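Proline dipeptidase (Streptococcus pneumoniae, PDB 3PN9) probably hydrolyses dipeptides with proline at the C-terminal position as the intact enzyme, of which this chain is the N-terminal creatinase/prolidase domain. Local coordinates at residues D105-I108 / L109-H113; P129-Q132 / R133-L136. All coordinates share one frame; numbering follows the deposited sequence.

Contact 1. Residues D105-I108 / L109-H113; sequences DNLI and LTKYH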
# COMPACT_ATOMS: atom_id res chain seq x y z
N ASP A 105 7.49 10.38 -21.41
CA ASP A 105 7.86 9.99 -22.78
C ASP A 105 6.78 10.28 -23.82
O ASP A 105 7.02 10.07 -24.98
CB ASP A 105 8.15 8.46 -22.89
CG ASP A 105 9.51 8.09 -22.28
OD1 ASP A 105 10.26 9.01 -21.84
OD2 ASP A 105 9.80 6.89 -22.32
N ASN A 106 5.61 10.71 -23.40
CA ASN A 106 4.57 11.02 -24.38
C ASN A 106 4.10 12.50 -24.33
O ASN A 106 3.70 13.00 -25.39
CB ASN A 106 3.31 10.16 -24.11
CG ASN A 106 2.13 10.60 -24.99
OD1 ASN A 106 1.27 11.36 -24.54
ND2 ASN A 106 2.11 10.16 -26.23
N LEU A 107 4.04 13.15 -23.14
CA LEU A 107 3.25 14.38 -22.98
C LEU A 107 4.07 15.53 -23.72
O LEU A 107 5.17 15.84 -23.32
CB LEU A 107 3.11 14.72 -21.50
CG LEU A 107 2.18 15.93 -21.16
CD1 LEU A 107 0.73 15.40 -21.59
CD2 LEU A 107 2.33 16.25 -19.67
N ILE A 108 3.50 16.16 -24.74
CA ILE A 108 4.13 17.30 -25.36
C ILE A 108 3.97 18.61 -24.57
O ILE A 108 3.09 18.75 -23.65
CB ILE A 108 3.65 17.55 -26.78
CG1 ILE A 108 2.09 17.70 -26.79
CG2 ILE A 108 4.07 16.37 -27.61
CD1 ILE A 108 1.46 18.03 -28.22
N LEU A 109 4.81 19.60 -24.89
CA LEU A 109 4.79 20.79 -24.04
C LEU A 109 3.38 21.55 -24.08
O LEU A 109 2.95 22.04 -23.09
CB LEU A 109 5.88 21.74 -24.49
CG LEU A 109 7.26 21.45 -23.99
CD1 LEU A 109 8.26 22.57 -24.45
CD2 LEU A 109 7.23 21.39 -22.48
N THR A 110 2.73 21.54 -25.20
CA THR A 110 1.45 22.31 -25.26
C THR A 110 0.45 21.64 -24.31
O THR A 110 -0.29 22.32 -23.59
CB THR A 110 0.83 22.38 -26.63
OG1 THR A 110 0.54 21.10 -27.07
CG2 THR A 110 1.74 22.92 -27.70
N LYS A 111 0.49 20.29 -24.22
CA LYS A 111 -0.38 19.62 -23.21
C LYS A 111 0.07 19.77 -21.80
O LYS A 111 -0.80 19.87 -20.91
CB LYS A 111 -0.56 18.14 -23.54
CG LYS A 111 -1.19 17.89 -24.92
CD LYS A 111 -1.43 16.35 -25.21
CE LYS A 111 -1.95 16.33 -26.60
NZ LYS A 111 -2.43 14.98 -26.80
N TYR A 112 1.39 19.76 -21.56
CA TYR A 112 1.87 20.00 -20.24
C TYR A 112 1.47 21.39 -19.75
O TYR A 112 1.03 21.57 -18.61
CB TYR A 112 3.40 19.92 -20.29
CG TYR A 112 4.16 20.28 -19.05
CD1 TYR A 112 3.96 19.57 -17.81
CD2 TYR A 112 5.14 21.27 -19.12
CE1 TYR A 112 4.71 19.92 -16.65
CE2 TYR A 112 5.89 21.63 -18.01
CZ TYR A 112 5.69 20.91 -16.80
OH TYR A 112 6.43 21.30 -15.77
N HIS A 113 1.57 22.40 -20.63
CA HIS A 113 1.20 23.74 -20.14
C HIS A 113 -0.31 23.76 -19.97
O HIS A 113 -0.77 24.36 -19.02
CB HIS A 113 1.60 24.80 -21.19
CG HIS A 113 3.09 24.88 -21.40
ND1 HIS A 113 3.63 25.12 -22.64
CD2 HIS A 113 4.14 24.74 -20.54
CE1 HIS A 113 4.96 25.11 -22.55
NE2 HIS A 113 5.29 24.90 -21.29
O HOH W 1 -0.80 12.96 -25.95

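Contact 2. Residues P129-Q132 / R133-L136; sequences PRIQ and RMRL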
# COMPACT_ATOMS: atom_id res chain seq x y z
N PRO A 129 7.75 5.06 -16.29
CA PRO A 129 8.49 3.81 -15.85
C PRO A 129 7.50 2.92 -15.14
O PRO A 129 7.58 1.71 -15.30
CB PRO A 129 9.51 4.35 -14.82
CG PRO A 129 9.95 5.82 -15.45
CD PRO A 129 8.44 6.32 -15.82
N ARG A 130 6.54 3.47 -14.38
CA ARG A 130 5.59 2.57 -13.71
C ARG A 130 4.78 1.76 -14.70
O ARG A 130 4.48 0.56 -14.47
CB ARG A 130 4.63 3.31 -12.70
CG ARG A 130 3.61 2.34 -12.08
CD ARG A 130 4.39 1.36 -11.03
NE ARG A 130 3.47 0.41 -10.41
CZ ARG A 130 3.08 -0.77 -10.95
NH1 ARG A 130 3.55 -1.16 -12.13
NH2 ARG A 130 2.28 -1.62 -10.26
N ILE A 131 4.35 2.38 -15.79
CA ILE A 131 3.56 1.67 -16.77
C ILE A 131 4.51 0.67 -17.54
O ILE A 131 4.06 -0.41 -17.91
CB ILE A 131 3.01 2.70 -17.89
CG1 ILE A 131 2.05 3.79 -17.30
CG2 ILE A 131 2.44 1.99 -19.22
CD1 ILE A 131 0.97 3.25 -16.57
N GLN A 132 5.71 1.06 -17.88
CA GLN A 132 6.62 0.08 -18.50
C GLN A 132 6.81 -1.18 -17.57
O GLN A 132 6.89 -2.27 -18.07
CB GLN A 132 8.03 0.67 -18.73
CG GLN A 132 7.88 1.79 -19.84
CD GLN A 132 9.21 2.53 -20.02
OE1 GLN A 132 9.86 2.91 -19.07
NE2 GLN A 132 9.54 2.81 -21.26
N ARG A 133 6.90 -0.98 -16.27
CA ARG A 133 6.99 -2.11 -15.29
C ARG A 133 5.75 -2.94 -15.32
O ARG A 133 5.78 -4.22 -15.33
CB ARG A 133 7.30 -1.50 -13.83
CG ARG A 133 7.63 -2.56 -12.76
CD ARG A 133 7.50 -1.99 -11.26
NE ARG A 133 7.98 -0.62 -11.20
CZ ARG A 133 7.62 0.27 -10.27
NH1 ARG A 133 6.74 -0.05 -9.23
NH2 ARG A 133 8.10 1.49 -10.41
N MSE A 134 4.58 -2.28 -15.49
CA MSE A 134 3.38 -3.06 -15.48
C MSE A 134 3.28 -4.03 -16.67
O MSE A 134 2.63 -5.14 -16.59
CB MSE A 134 2.15 -2.04 -15.59
CG MSE A 134 0.95 -2.74 -15.27
SE MSE A 134 -0.55 -1.25 -15.08
CE MSE A 134 0.31 -0.04 -14.07
N ARG A 135 3.84 -3.62 -17.79
CA ARG A 135 3.84 -4.51 -18.97
C ARG A 135 4.77 -5.73 -18.80
O ARG A 135 4.66 -6.64 -19.62
CB ARG A 135 4.36 -3.74 -20.19
CG ARG A 135 3.37 -2.60 -20.55
CD ARG A 135 3.84 -1.87 -21.85
NE ARG A 135 3.02 -0.70 -22.27
CZ ARG A 135 1.92 -0.85 -22.97
NH1 ARG A 135 1.45 -2.09 -23.33
NH2 ARG A 135 1.30 0.25 -23.39
N LEU A 136 5.63 -5.75 -17.80
CA LEU A 136 6.47 -6.94 -17.51
C LEU A 136 5.74 -8.06 -16.82
O LEU A 136 6.41 -8.99 -16.35
CB LEU A 136 7.65 -6.57 -16.64
CG LEU A 136 8.49 -5.45 -17.21
CD1 LEU A 136 9.60 -5.16 -16.23
CD2 LEU A 136 9.03 -5.77 -18.63

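Contact 1. Residues D105-I108 / L109-H113
Leu-107 and Ile-108 pack against the first turn of the helix that follows them. The van der Waals contacts come first. Leu-107 has CG anti to its own N (chi1 -174°), which brings its two methyls to the helix. CD1 of Leu-107 lies 3.6 Å from CB of Lys-111. CD2 of Leu-107 lies 3.9 Å from CB of Tyr-112 and also nears the tyrosine ring obliquely. On Ile-108, CG1 meets the aliphatic chain of Lys-111, 3.8 Å from its CG. Ile-108 and Thr-110 lie side by side, pointing the same way, with the methyl CD1 of Ile-108 3.4 Å from the hydroxyl OG1 of Thr-110.

The direct hydrogen bond is a backbone one. Ile-108 is the N-cap residue, and its O accepts from N of Tyr-112 at 2.9 Å, with a nearly straight N-H...O angle of 164°. This closes the first helical turn.

A water adds a polar link. Lys-111 extends fully beyond CG, and its NZ donates to the water at 2.7 Å. The water lies 3.0 Å from OD1 of Asn-106 and can donate to it, though other acceptors may compete for that proton. That OD1 is also hydrogen-bonded to Ser-25 OG.

The contact lies on the surface, where the loop after strand 99-102 enters helix 109-118. Tyr-112 meets Phe-124 of strand 123-126 edge-to-face.

Contact 2. Residues P129-Q132 / R133-L136
Arg-130 and Arg-133, one helical turn apart, stack their guanidinium groups flat but offset. The planes differ by 13° and the group centres are 4.7 Å apart. Arg-130 starts with CG anti to N and then bends at chi2 (72°). The bend turns its outer chain back to Arg-133, although its CB points away. CD of Arg-130 sits over one face of the Arg-133 guanidinium, toward the rim, 3.3 Å from NH1 of Arg-133.

Met-134, a selenomethionine, curls at chi3. CE of Met-134 lies over a face of the Arg-130 guanidinium, offset toward the rim, 3.9 Å from NH1 of Arg-130. The same CE of Met-134 is 4.2 Å from CD1 of Ile-131. The extended Arg-135 passes Ile-131, with NE of Arg-135 4.1 Å from CG2 of Ile-131.

Backbone bonds hold the turn. N of Arg-133 bonds to O of Pro-129 at 2.9 Å. N of Met-134 bonds to O of Arg-130. N of Arg-135 bonds to O of Ile-131 at 3.2 Å and weakly to O of Gln-132.

The two stacked groups carry like charge. Arg-130 NH2 bonds to Gln-9 OE1, a neutral acceptor. Arg-133 NH2 forms a salt bridge with Glu-42 of the second subunit, which probably offsets part of its charge and links this helix to that subunit.

Contact 1 comes first along the chain. It begins in the loop after strand 99-102 and turns directly into helix 109-118. The chain then runs through strand 123-126 into helix 128-134, which carries contact 2. Each contact joins adjoining segments and closes only a local turn. The two are in series, neither nesting nor crossing, with centres about 20 Å apart. They still meet at one point, where OD2 of Asp-105 packs 4.2 Å from NE2 of Gln-132. Contact 1 joins the strand 99-102 loop to the next helix. Contact 2 faces helices 6-17 and 27-34 and the second subunit.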